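Local coordinates for CADD-like protein of unknown function (Nostoc punctiforme, PDB 3B5O), which is of unknown function but adopts an all-helical, heme-oxygenase-like fold related to CADD, which suggests an oxidoreductase role, at residues Ala42-Gln47 / Gln227-Ser232; Leu67-Asn72 / Arg133-Val138; Ser88-Ile93 / Leu172-Ser177; Ile145-Ile150 / Ala209-Met214. One frame throughout, in Å; residues are numbered along the deposited sequence.

Contact 1. Residues Ala42-Gln47 / Gln227-Ser232; sequences AYVMQQ and QEAISS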
loop_
_atom_site.group_PDB
_atom_site.type_symbol
_atom_site.label_atom_id
_atom_site.label_comp_id
_atom_site.label_asym_id
_atom_site.label_seq_id
_atom_site.Cartn_x
_atom_site.Cartn_y
_atom_site.Cartn_z
ATOM N N ALA A 42 -2.625 -15.500 -8.875
ATOM C CA ALA A 42 -3.982 -15.092 -8.514
ATOM C C ALA A 42 -4.140 -15.030 -6.994
ATOM O O ALA A 42 -4.785 -14.108 -6.477
ATOM C CB ALA A 42 -5.013 -16.053 -9.137
ATOM N N TYR A 43 -3.558 -15.993 -6.282
ATOM C CA TYR A 43 -3.554 -15.996 -4.816
ATOM C C TYR A 43 -2.887 -14.747 -4.281
ATOM O O TYR A 43 -3.399 -14.114 -3.344
ATOM C CB TYR A 43 -2.849 -17.239 -4.274
ATOM C CG TYR A 43 -2.549 -17.206 -2.809
ATOM C CD1 TYR A 43 -3.501 -17.591 -1.876
ATOM C CD2 TYR A 43 -1.338 -16.724 -2.337
ATOM C CE1 TYR A 43 -3.235 -17.533 -0.509
ATOM C CE2 TYR A 43 -1.065 -16.678 -0.987
ATOM C CZ TYR A 43 -2.011 -17.078 -0.070
ATOM O OH TYR A 43 -1.782 -17.030 1.292
ATOM N N VAL A 44 -1.739 -14.384 -4.841
ATOM C CA VAL A 44 -1.081 -13.163 -4.418
ATOM C C VAL A 44 -2.021 -11.947 -4.589
ATOM O O VAL A 44 -2.108 -11.099 -3.706
ATOM C CB VAL A 44 0.249 -12.931 -5.200
ATOM C CG1 VAL A 44 0.795 -11.509 -4.962
ATOM C CG2 VAL A 44 1.272 -14.020 -4.848
HETATM N N MSE A 45 -2.707 -11.853 -5.725
HETATM C CA MSE A 45 -3.588 -10.733 -5.988
HETATM C C MSE A 45 -4.808 -10.710 -5.074
HETATM O O MSE A 45 -5.241 -9.639 -4.656
HETATM C CB MSE A 45 -4.027 -10.712 -7.458
HETATM C CG MSE A 45 -2.923 -10.230 -8.431
HETATM SE SE MSE A 45 -2.099 -8.542 -7.896
HETATM C CE MSE A 45 -3.744 -7.609 -7.793
ATOM N N GLN A 46 -5.322 -11.875 -4.728
ATOM C CA GLN A 46 -6.411 -11.946 -3.764
ATOM C C GLN A 46 -5.970 -11.390 -2.418
ATOM O O GLN A 46 -6.671 -10.593 -1.794
ATOM C CB GLN A 46 -6.857 -13.376 -3.559
ATOM C CG GLN A 46 -7.582 -13.997 -4.740
ATOM C CD GLN A 46 -7.846 -15.470 -4.529
ATOM O OE1 GLN A 46 -7.047 -16.186 -3.927
ATOM N NE2 GLN A 46 -9.004 -15.931 -5.010
ATOM N N GLN A 47 -4.819 -11.838 -1.945
ATOM C CA GLN A 47 -4.289 -11.317 -0.677
ATOM C C GLN A 47 -3.935 -9.848 -0.751
ATOM O O GLN A 47 -4.238 -9.077 0.178
ATOM C CB GLN A 47 -3.083 -12.136 -0.221
ATOM C CG GLN A 47 -3.480 -13.524 0.185
ATOM C CD GLN A 47 -4.408 -13.539 1.410
ATOM O OE1 GLN A 47 -4.159 -12.856 2.399
ATOM N NE2 GLN A 47 -5.498 -14.324 1.330
ATOM N N GLN A 227 6.287 -16.702 -0.470
ATOM C CA GLN A 227 6.465 -18.048 0.065
ATOM C C GLN A 227 5.139 -18.787 0.211
ATOM O O GLN A 227 5.041 -19.961 -0.150
ATOM C CB GLN A 227 7.237 -18.005 1.383
ATOM C CG GLN A 227 7.412 -19.364 2.062
ATOM C CD GLN A 227 8.074 -20.395 1.172
ATOM O OE1 GLN A 227 7.734 -21.583 1.222
ATOM N NE2 GLN A 227 9.011 -19.948 0.340
ATOM N N GLU A 228 4.109 -18.123 0.728
ATOM C CA GLU A 228 2.803 -18.762 0.807
ATOM C C GLU A 228 2.350 -19.227 -0.568
ATOM O O GLU A 228 1.863 -20.352 -0.725
ATOM C CB GLU A 228 1.753 -17.810 1.398
ATOM C CG GLU A 228 1.902 -17.589 2.855
ATOM C CD GLU A 228 0.859 -16.639 3.435
ATOM O OE1 GLU A 228 0.176 -15.919 2.668
ATOM O OE2 GLU A 228 0.778 -16.616 4.674
ATOM N N ALA A 229 2.517 -18.356 -1.564
ATOM C CA ALA A 229 2.029 -18.641 -2.905
ATOM C C ALA A 229 2.738 -19.866 -3.460
ATOM O O ALA A 229 2.089 -20.797 -3.948
ATOM C CB ALA A 229 2.215 -17.452 -3.807
ATOM N N ILE A 230 4.062 -19.881 -3.369
ATOM C CA ILE A 230 4.830 -20.974 -4.001
ATOM C C ILE A 230 4.694 -22.307 -3.251
ATOM O O ILE A 230 4.845 -23.392 -3.852
ATOM C CB ILE A 230 6.310 -20.563 -4.152
ATOM C CG1 ILE A 230 6.963 -21.316 -5.331
ATOM C CG2 ILE A 230 7.089 -20.775 -2.865
ATOM C CD1 ILE A 230 6.427 -20.857 -6.680
ATOM N N SER A 231 4.395 -22.236 -1.956
ATOM C CA SER A 231 4.291 -23.426 -1.096
ATOM C C SER A 231 3.104 -24.329 -1.420
ATOM O O SER A 231 3.044 -25.458 -0.940
ATOM C CB SER A 231 4.197 -23.024 0.382
ATOM O OG SER A 231 2.895 -22.592 0.732
ATOM N N SER A 232 2.151 -23.841 -2.202
ATOM C CA SER A 232 0.973 -24.649 -2.562
ATOM C C SER A 232 1.318 -25.930 -3.359
ATOM O O SER A 232 0.514 -26.854 -3.439
ATOM C CB SER A 232 -0.007 -23.802 -3.364
ATOM O OG SER A 232 0.515 -23.557 -4.658
#

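Contact 2. Residues Leu67-Asn72 / Arg133-Val138; sequences LGAGWN and RQVDYV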
loop_
_atom_site.group_PDB
_atom_site.type_symbol
_atom_site.label_atom_id
_atom_site.label_comp_id
_atom_site.label_asym_id
_atom_site.label_seq_id
_atom_site.Cartn_x
_atom_site.Cartn_y
_atom_site.Cartn_z
ATOM N N LEU A 67 -6.103 15.022 14.353
ATOM C CA LEU A 67 -7.071 15.885 15.061
ATOM C C LEU A 67 -6.735 16.012 16.531
ATOM O O LEU A 67 -6.765 17.119 17.103
ATOM C CB LEU A 67 -8.489 15.333 14.948
ATOM C CG LEU A 67 -9.186 15.499 13.605
ATOM C CD1 LEU A 67 -10.533 14.794 13.666
ATOM C CD2 LEU A 67 -9.358 16.975 13.188
ATOM N N GLY A 68 -6.427 14.883 17.154
ATOM C CA GLY A 68 -6.118 14.837 18.583
ATOM C C GLY A 68 -4.947 15.708 18.980
ATOM O O GLY A 68 -4.912 16.235 20.098
ATOM N N ALA A 69 -4.002 15.867 18.061
ATOM C CA ALA A 69 -2.794 16.673 18.262
ATOM C C ALA A 69 -2.967 18.123 17.814
ATOM O O ALA A 69 -2.029 18.923 17.932
ATOM C CB ALA A 69 -1.618 16.035 17.494
ATOM N N GLY A 70 -4.128 18.459 17.274
ATOM C CA GLY A 70 -4.381 19.798 16.727
ATOM C C GLY A 70 -3.791 20.033 15.349
ATOM O O GLY A 70 -3.688 21.176 14.895
ATOM N N TRP A 71 -3.407 18.950 14.660
ATOM C CA TRP A 71 -2.892 19.062 13.303
ATOM C C TRP A 71 -4.053 19.119 12.315
ATOM O O TRP A 71 -4.279 18.207 11.516
ATOM C CB TRP A 71 -1.980 17.870 12.980
ATOM C CG TRP A 71 -0.692 17.792 13.746
ATOM C CD1 TRP A 71 -0.355 18.444 14.910
ATOM C CD2 TRP A 71 0.436 16.992 13.405
ATOM N NE1 TRP A 71 0.915 18.094 15.301
ATOM C CE2 TRP A 71 1.421 17.202 14.388
ATOM C CE3 TRP A 71 0.712 16.100 12.355
ATOM C CZ2 TRP A 71 2.659 16.574 14.340
ATOM C CZ3 TRP A 71 1.953 15.478 12.313
ATOM C CH2 TRP A 71 2.901 15.711 13.303
ATOM N N ASN A 72 -4.818 20.203 12.351
ATOM C CA ASN A 72 -6.090 20.237 11.646
ATOM C C ASN A 72 -5.958 20.160 10.133
ATOM O O ASN A 72 -6.754 19.477 9.465
ATOM C CB ASN A 72 -6.870 21.493 12.077
ATOM C CG ASN A 72 -7.223 21.465 13.538
ATOM O OD1 ASN A 72 -7.703 20.457 14.056
ATOM N ND2 ASN A 72 -6.994 22.578 14.221
ATOM N N ARG A 133 0.504 4.563 17.816
ATOM C CA ARG A 133 1.566 5.326 18.477
ATOM C C ARG A 133 1.240 6.842 18.479
ATOM O O ARG A 133 0.118 7.222 18.161
ATOM C CB ARG A 133 2.888 5.053 17.736
ATOM C CG ARG A 133 3.349 3.603 17.832
ATOM C CD ARG A 133 4.198 3.349 19.066
ATOM N NE ARG A 133 5.379 4.209 19.127
ATOM C CZ ARG A 133 6.631 3.848 18.832
ATOM N NH1 ARG A 133 6.938 2.604 18.460
ATOM N NH2 ARG A 133 7.597 4.756 18.928
ATOM N N GLN A 134 2.197 7.692 18.841
ATOM C CA GLN A 134 1.980 9.154 18.843
ATOM C C GLN A 134 1.907 9.721 17.419
ATOM O O GLN A 134 2.349 9.099 16.463
ATOM C CB GLN A 134 3.043 9.905 19.686
ATOM C CG GLN A 134 4.354 10.307 18.938
ATOM C CD GLN A 134 5.355 11.167 19.763
ATOM O OE1 GLN A 134 5.744 10.805 20.884
ATOM N NE2 GLN A 134 5.801 12.288 19.177
ATOM N N VAL A 135 1.345 10.909 17.290
ATOM C CA VAL A 135 0.995 11.477 15.999
ATOM C C VAL A 135 2.149 11.522 15.000
ATOM O O VAL A 135 1.955 11.214 13.826
ATOM C CB VAL A 135 0.331 12.871 16.152
ATOM C CG1 VAL A 135 1.289 13.880 16.817
ATOM C CG2 VAL A 135 -0.192 13.390 14.818
ATOM N N ASP A 136 3.340 11.899 15.450
ATOM C CA ASP A 136 4.455 12.029 14.513
ATOM C C ASP A 136 4.834 10.688 13.866
ATOM O O ASP A 136 5.045 10.614 12.664
ATOM C CB ASP A 136 5.657 12.684 15.200
ATOM C CG ASP A 136 5.288 13.993 15.868
ATOM O OD1 ASP A 136 4.790 13.937 17.018
ATOM O OD2 ASP A 136 5.468 15.066 15.235
ATOM N N TYR A 137 4.871 9.656 14.680
ATOM C CA TYR A 137 5.188 8.314 14.232
ATOM C C TYR A 137 4.104 7.813 13.315
ATOM O O TYR A 137 4.381 7.230 12.265
ATOM C CB TYR A 137 5.302 7.415 15.441
ATOM C CG TYR A 137 5.818 6.021 15.214
ATOM C CD1 TYR A 137 4.972 5.002 14.783
ATOM C CD2 TYR A 137 7.144 5.683 15.481
ATOM C CE1 TYR A 137 5.414 3.723 14.630
ATOM C CE2 TYR A 137 7.596 4.397 15.334
ATOM C CZ TYR A 137 6.731 3.407 14.905
ATOM O OH TYR A 137 7.175 2.111 14.776
ATOM N N VAL A 138 2.850 8.024 13.719
ATOM C CA VAL A 138 1.710 7.553 12.906
ATOM C C VAL A 138 1.706 8.232 11.547
ATOM O O VAL A 138 1.435 7.592 10.523
ATOM C CB VAL A 138 0.372 7.760 13.640
ATOM C CG1 VAL A 138 -0.817 7.437 12.716
ATOM C CG2 VAL A 138 0.347 6.903 14.895
#

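Contact 3. Residues Ser88-Ile93 / Leu172-Ser177; sequences STTGGI and LQYFFS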
loop_
_atom_site.group_PDB
_atom_site.type_symbol
_atom_site.label_atom_id
_atom_site.label_comp_id
_atom_site.label_asym_id
_atom_site.label_seq_id
_atom_site.Cartn_x
_atom_site.Cartn_y
_atom_site.Cartn_z
ATOM N N SER A 88 -14.688 9.469 -4.351
ATOM C CA SER A 88 -15.115 10.848 -4.607
ATOM C C SER A 88 -14.740 11.370 -5.998
ATOM O O SER A 88 -15.360 12.327 -6.480
ATOM C CB SER A 88 -14.558 11.784 -3.544
ATOM O OG SER A 88 -13.168 11.933 -3.691
ATOM N N THR A 89 -13.721 10.787 -6.626
ATOM C CA THR A 89 -13.296 11.224 -7.970
ATOM C C THR A 89 -13.517 10.139 -9.029
ATOM O O THR A 89 -13.085 10.292 -10.179
ATOM C CB THR A 89 -11.816 11.644 -7.973
ATOM O OG1 THR A 89 -10.982 10.490 -7.822
ATOM C CG2 THR A 89 -11.534 12.640 -6.853
ATOM N N THR A 90 -14.180 9.046 -8.647
ATOM C CA THR A 90 -14.421 7.914 -9.530
ATOM C C THR A 90 -15.898 7.509 -9.470
ATOM O O THR A 90 -16.240 6.322 -9.405
ATOM C CB THR A 90 -13.493 6.731 -9.194
ATOM O OG1 THR A 90 -13.538 6.468 -7.787
ATOM C CG2 THR A 90 -12.043 7.050 -9.588
ATOM N N GLY A 91 -16.768 8.518 -9.471
ATOM C CA GLY A 91 -18.211 8.312 -9.519
ATOM C C GLY A 91 -18.851 7.639 -8.323
ATOM O O GLY A 91 -19.950 7.083 -8.422
ATOM N N GLY A 92 -18.173 7.671 -7.177
ATOM C CA GLY A 92 -18.680 7.001 -5.982
ATOM C C GLY A 92 -18.241 5.544 -5.834
ATOM O O GLY A 92 -18.603 4.884 -4.858
ATOM N N ILE A 93 -17.470 5.036 -6.798
ATOM C CA ILE A 93 -16.967 3.668 -6.748
ATOM C C ILE A 93 -15.589 3.701 -6.074
ATOM O O ILE A 93 -14.680 4.410 -6.505
ATOM C CB ILE A 93 -16.812 3.059 -8.153
ATOM C CG1 ILE A 93 -18.127 3.139 -8.941
ATOM C CG2 ILE A 93 -16.345 1.624 -8.057
ATOM C CD1 ILE A 93 -17.960 2.741 -10.403
ATOM N N LEU A 172 -10.493 -0.908 -15.078
ATOM C CA LEU A 172 -9.256 -1.246 -14.375
ATOM C C LEU A 172 -8.074 -0.515 -15.005
ATOM O O LEU A 172 -7.210 -0.025 -14.283
ATOM C CB LEU A 172 -9.034 -2.759 -14.360
ATOM C CG LEU A 172 -7.856 -3.275 -13.522
ATOM C CD1 LEU A 172 -8.011 -2.844 -12.064
ATOM C CD2 LEU A 172 -7.720 -4.782 -13.627
ATOM N N GLN A 173 -8.052 -0.414 -16.333
ATOM C CA GLN A 173 -7.011 0.364 -17.014
ATOM C C GLN A 173 -7.039 1.849 -16.629
ATOM O O GLN A 173 -5.983 2.483 -16.532
ATOM C CB GLN A 173 -7.117 0.207 -18.537
ATOM C CG GLN A 173 -5.988 0.882 -19.319
ATOM C CD GLN A 173 -4.607 0.422 -18.879
ATOM O OE1 GLN A 173 -3.816 1.206 -18.353
ATOM N NE2 GLN A 173 -4.321 -0.856 -19.077
ATOM N N TYR A 174 -8.234 2.405 -16.417
ATOM C CA TYR A 174 -8.358 3.792 -15.939
ATOM C C TYR A 174 -7.859 3.937 -14.503
ATOM O O TYR A 174 -7.123 4.884 -14.190
ATOM C CB TYR A 174 -9.807 4.319 -16.012
ATOM C CG TYR A 174 -9.942 5.681 -15.353
ATOM C CD1 TYR A 174 -9.629 6.847 -16.047
ATOM C CD2 TYR A 174 -10.338 5.800 -14.020
ATOM C CE1 TYR A 174 -9.730 8.097 -15.442
ATOM C CE2 TYR A 174 -10.435 7.043 -13.403
ATOM C CZ TYR A 174 -10.132 8.188 -14.118
ATOM O OH TYR A 174 -10.223 9.422 -13.510
ATOM N N PHE A 175 -8.286 3.026 -13.630
ATOM C CA PHE A 175 -7.766 2.961 -12.254
ATOM C C PHE A 175 -6.234 3.034 -12.243
ATOM O O PHE A 175 -5.649 3.804 -11.476
ATOM C CB PHE A 175 -8.261 1.690 -11.536
ATOM C CG PHE A 175 -7.562 1.406 -10.221
ATOM C CD1 PHE A 175 -7.751 2.237 -9.120
ATOM C CD2 PHE A 175 -6.720 0.302 -10.089
ATOM C CE1 PHE A 175 -7.104 1.978 -7.911
ATOM C CE2 PHE A 175 -6.066 0.028 -8.880
ATOM C CZ PHE A 175 -6.267 0.863 -7.790
ATOM N N PHE A 176 -5.588 2.243 -13.098
ATOM C CA PHE A 176 -4.130 2.252 -13.175
ATOM C C PHE A 176 -3.580 3.567 -13.743
ATOM O O PHE A 176 -2.642 4.149 -13.188
ATOM C CB PHE A 176 -3.635 1.071 -14.015
ATOM C CG PHE A 176 -3.779 -0.268 -13.347
ATOM C CD1 PHE A 176 -3.565 -0.421 -11.980
ATOM C CD2 PHE A 176 -4.065 -1.395 -14.096
ATOM C CE1 PHE A 176 -3.683 -1.679 -11.379
ATOM C CE2 PHE A 176 -4.175 -2.637 -13.507
ATOM C CZ PHE A 176 -3.988 -2.781 -12.145
ATOM N N SER A 177 -4.169 4.042 -14.837
ATOM C CA SER A 177 -3.680 5.262 -15.492
ATOM C C SER A 177 -3.832 6.518 -14.636
ATOM O O SER A 177 -2.959 7.396 -14.668
ATOM C CB SER A 177 -4.365 5.457 -16.848
ATOM O OG SER A 177 -3.921 4.468 -17.766
#

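Contact 4. Residues Ile145-Ile150 / Ala209-Met214; sequences IEATSI and AGFRAM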
loop_
_atom_site.group_PDB
_atom_site.type_symbol
_atom_site.label_atom_id
_atom_site.label_comp_id
_atom_site.label_asym_id
_atom_site.label_seq_id
_atom_site.Cartn_x
_atom_site.Cartn_y
_atom_site.Cartn_z
ATOM N N ILE A 145 2.724 4.999 3.247
ATOM C CA ILE A 145 1.680 4.546 2.328
ATOM C C ILE A 145 1.723 5.385 1.062
ATOM O O ILE A 145 1.664 4.849 -0.046
ATOM C CB ILE A 145 0.266 4.657 2.941
ATOM C CG1 ILE A 145 0.124 3.830 4.218
ATOM C CG2 ILE A 145 -0.808 4.240 1.918
ATOM C CD1 ILE A 145 -1.196 4.170 4.996
ATOM N N GLU A 146 1.830 6.701 1.217
ATOM C CA GLU A 146 1.921 7.595 0.060
ATOM C C GLU A 146 3.181 7.327 -0.777
ATOM O O GLU A 146 3.120 7.279 -2.006
ATOM C CB GLU A 146 1.853 9.077 0.484
ATOM C CG GLU A 146 2.158 10.052 -0.652
ATOM C CD GLU A 146 2.018 11.503 -0.274
ATOM O OE1 GLU A 146 1.243 11.808 0.653
ATOM O OE2 GLU A 146 2.673 12.346 -0.925
ATOM N N ALA A 147 4.320 7.172 -0.114
ATOM C CA ALA A 147 5.595 6.979 -0.812
ATOM C C ALA A 147 5.656 5.657 -1.575
ATOM O O ALA A 147 6.280 5.567 -2.630
ATOM C CB ALA A 147 6.747 7.060 0.177
ATOM N N THR A 148 5.008 4.635 -1.043
ATOM C CA THR A 148 5.002 3.319 -1.672
ATOM C C THR A 148 3.931 3.144 -2.734
ATOM O O THR A 148 3.964 2.174 -3.465
ATOM C CB THR A 148 4.832 2.178 -0.635
ATOM O OG1 THR A 148 3.622 2.353 0.124
ATOM C CG2 THR A 148 6.059 2.115 0.280
ATOM N N SER A 149 3.011 4.098 -2.829
ATOM C CA SER A 149 1.850 3.959 -3.702
ATOM C C SER A 149 2.213 3.719 -5.163
ATOM O O SER A 149 1.719 2.772 -5.781
ATOM C CB SER A 149 0.972 5.198 -3.565
ATOM O OG SER A 149 0.298 5.180 -2.322
ATOM N N ILE A 150 3.058 4.580 -5.720
ATOM C CA ILE A 150 3.463 4.449 -7.140
ATOM C C ILE A 150 4.272 3.169 -7.402
ATOM O O ILE A 150 3.906 2.382 -8.275
ATOM C CB ILE A 150 4.165 5.711 -7.687
ATOM C CG1 ILE A 150 3.165 6.861 -7.753
ATOM C CG2 ILE A 150 4.791 5.421 -9.068
ATOM C CD1 ILE A 150 3.797 8.217 -8.080
ATOM N N ALA A 209 10.996 6.993 12.090
ATOM C CA ALA A 209 10.808 5.672 12.667
ATOM C C ALA A 209 9.483 5.032 12.217
ATOM O O ALA A 209 9.436 3.837 11.907
ATOM C CB ALA A 209 10.886 5.723 14.189
ATOM N N GLY A 210 8.431 5.828 12.146
ATOM C CA GLY A 210 7.138 5.306 11.713
ATOM C C GLY A 210 7.197 4.900 10.254
ATOM O O GLY A 210 6.643 3.874 9.845
ATOM N N PHE A 211 7.837 5.732 9.445
ATOM C CA PHE A 211 7.996 5.437 8.022
ATOM C C PHE A 211 8.753 4.126 7.837
ATOM O O PHE A 211 8.349 3.254 7.060
ATOM C CB PHE A 211 8.746 6.604 7.361
ATOM C CG PHE A 211 8.850 6.520 5.873
ATOM C CD1 PHE A 211 9.857 5.778 5.255
ATOM C CD2 PHE A 211 7.989 7.248 5.078
ATOM C CE1 PHE A 211 9.933 5.728 3.859
ATOM C CE2 PHE A 211 8.096 7.210 3.698
ATOM C CZ PHE A 211 9.077 6.458 3.103
ATOM N N ARG A 212 9.895 4.016 8.521
ATOM C CA ARG A 212 10.728 2.827 8.440
ATOM C C ARG A 212 9.935 1.584 8.848
ATOM O O ARG A 212 10.006 0.536 8.200
ATOM C CB ARG A 212 11.917 2.984 9.385
ATOM C CG ARG A 212 12.795 1.765 9.509
ATOM C CD ARG A 212 13.571 1.510 8.253
ATOM N NE ARG A 212 14.685 2.444 8.173
ATOM C CZ ARG A 212 15.752 2.282 7.399
ATOM N NH1 ARG A 212 15.855 1.251 6.564
ATOM N NH2 ARG A 212 16.717 3.180 7.464
ATOM N N ALA A 213 9.190 1.689 9.950
ATOM C CA ALA A 213 8.465 0.534 10.462
ATOM C C ALA A 213 7.428 0.068 9.445
ATOM O O ALA A 213 7.219 -1.133 9.249
ATOM C CB ALA A 213 7.793 0.842 11.793
HETATM N N MSE A 214 6.776 1.017 8.796
HETATM C CA MSE A 214 5.740 0.673 7.827
HETATM C C MSE A 214 6.319 -0.011 6.600
HETATM O O MSE A 214 5.808 -1.035 6.148
HETATM C CB MSE A 214 4.958 1.922 7.443
HETATM C CG MSE A 214 3.820 1.678 6.501
HETATM SE SE MSE A 214 2.445 0.553 7.266
HETATM C CE MSE A 214 0.986 0.990 6.160
#

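Contact 1. Residues Ala42-Gln47 / Gln227-Ser232
Tyr43 of helix 38-68 reaches across to Glu228, near the end of helix 204-230, and its OH donates a hydrogen bond of 2.6 Å to Glu228 OE1. The acceptor lies at the edge of the phenol ring, near its plane, whereas the hydroxyl meets OE1 from above the carboxylate plane, 57° out of it. The two side chains run at about a right angle to each other. Tyr43 has its CG anti to the backbone N (chi1 168°), which sends the ring out toward helix 204-230, and the chain of Glu228, extended beyond CG, carries OE1 out to the hydroxyl. Glu228 CB passes the ring as well, 3.9 Å from Tyr43 CE2. Nearer the root of the ring, Ala229 CB fills the angle between two residues, 3.9 Å from Tyr43 CD2 and 3.7 Å from Val44 CG2. One face of the Tyr43 ring carries Gln47 CG of its own helix, offset toward the rim. Both carboxylate oxygens have further partners: Ser117 OG bonds OE1 and the backbone N of Ala119 bonds OE2, tying the group to the start of helix 118-131. Small apolar contacts beside a buttressed tyrosine-carboxylate bond join two helices of this heme-oxygenase-like bundle.

Contact 2. Residues Leu67-Asn72 / Arg133-Val138
Val135, in the first turn of helix 135-163, lays its CG2 over one face of the Trp71 indole. This CH-pi contact puts CG2 3.8 Å from the centroid of the six-membered ring and only 11° off the ring normal. The other methyl, CG1, sits between the backbone N and the carbonyl carbon (chi1 62°), where it meets Ala69 CB at 3.7 Å; one valine thus fills the corner between the indole and the end of helix 38-68. At the indole's edge, near its plane, Asp136 OD2 faces the CZ2-CH2 side of Trp71, 3.3 Å from either carbon, with the carboxylate turned 80° from the ring. The remaining oxygen, OD1, accepts a 2.9 Å hydrogen bond from Gln134 NE2, which helps to fix the rotation of the carboxylate. The part around buried Trp71 is the larger and more enclosed, with a face and an edge both in use, and the indole also stacks on Tyr198 and touches Ile199. The Ala69 side is looser: this exposed residue offers only its methyl to the valine. Gly70 ends helix 38-68 in a Schellman motif, and Trp71 follows as N-cap of helix 72-85, a helix-to-helix corner packed against the N-terminal turn of a third helix.

Contact 3. Residues Ser88-Ile93 / Leu172-Ser177
Thr90 and Tyr174 make the one close side-chain approach here, methyl to ring edge, between the loop leading to helix 95-107 and the short helix 170-180. Tyr174 can be followed outward from its backbone. Its CB leaves the helix in the direction of the loop, and CG stands anti to the backbone N (chi1 173°), which points the ring to the Thr90 side of the helix. CE2 is the ring atom that touches, 4.1 Å from Thr90 CG2, which lies at the ring's edge near its plane. At the tip, OH stays 4.5 Å from Thr89 O, too long for a hydrogen bond. The methyl is presented by a threonine whose other branch is already engaged: Thr90 OG1 donates a hydrogen bond of 2.7 Å to Ile93 O, in the carbonyl plane with a C=O...donor angle of 158°. That bond closes over the type I' turn from Thr90 to Ile93, whose backbone bond runs from Ile93 N to Thr90 O (3.2 Å). Gly91 and Gly92 occupy the two central positions of the turn, both with positive phi. Thr90 also rests on His95 and Leu98 of helix 95-107. With just 65 Å² buried, the contact across the segments is a weak, non-directional touch of methyl on ring edge, while the directional bonds of the loop lie within its own turn.

Contact 4. Residues Ile145-Ile150 / Ala209-Met214
Met214, a selenomethionine, starts with CG anti to the backbone N (chi1 -177°) and then bends at chi2 (64°), which turns its terminal methyl toward helix 135-163. There CE meets Ile145 CG1 at 3.5 Å, with Ile145 CD1 a little farther at 4.0 Å. CG1 is thus the branch of the isoleucine that touches, and the two side chains pass at a slant. One turn earlier on helix 204-230, Phe211 likewise has CG anti to the backbone N (chi1 -173°), and the end of its ring comes nearer to the partner helix than its CB direction alone would bring it. Ala147 CB sits at the edge of that ring, near its plane, 3.8 Å from both CE2 and CZ. The interface is therefore wholly apolar, two separate touches with no hydrogen bond across the segments. The hydroxyl of Thr148 is taken up within its own helix, where OG1 is hydrogen-bonded to Ala144 O. Further helices close in around the pair. Phe211 and Ala147 both lie against helix 2-18, through Leu11 and Asn12 respectively, whereas Met214 and Ile145 share Leu55 of helix 38-68, and helix 118-131 adds Val127 and Leu130 beside Met214 and Phe131 beside Ile145.

Contact 4 lies nearest the centre of the chain, about 8 Å from it centre to centre, and is purely apolar; contacts 1 and 2 lie on opposite sides of the chain's centre, and each brings a carboxylate to an aromatic residue, by a hydrogen bond in contact 1 and by an edge approach in contact 2. These three are partly buried, whereas contact 3 is a surface touch with the least buried area. Helix 38-68 serves contacts 1 and 2, helix 204-230 contacts 1 and 4, and helix 135-163 contacts 2 and 4. The last two meet directly, Tyr137 packing against Gly210 and Ala213. Contacts 2, 3 and 4 are all nested within the chain loop closed by contact 1.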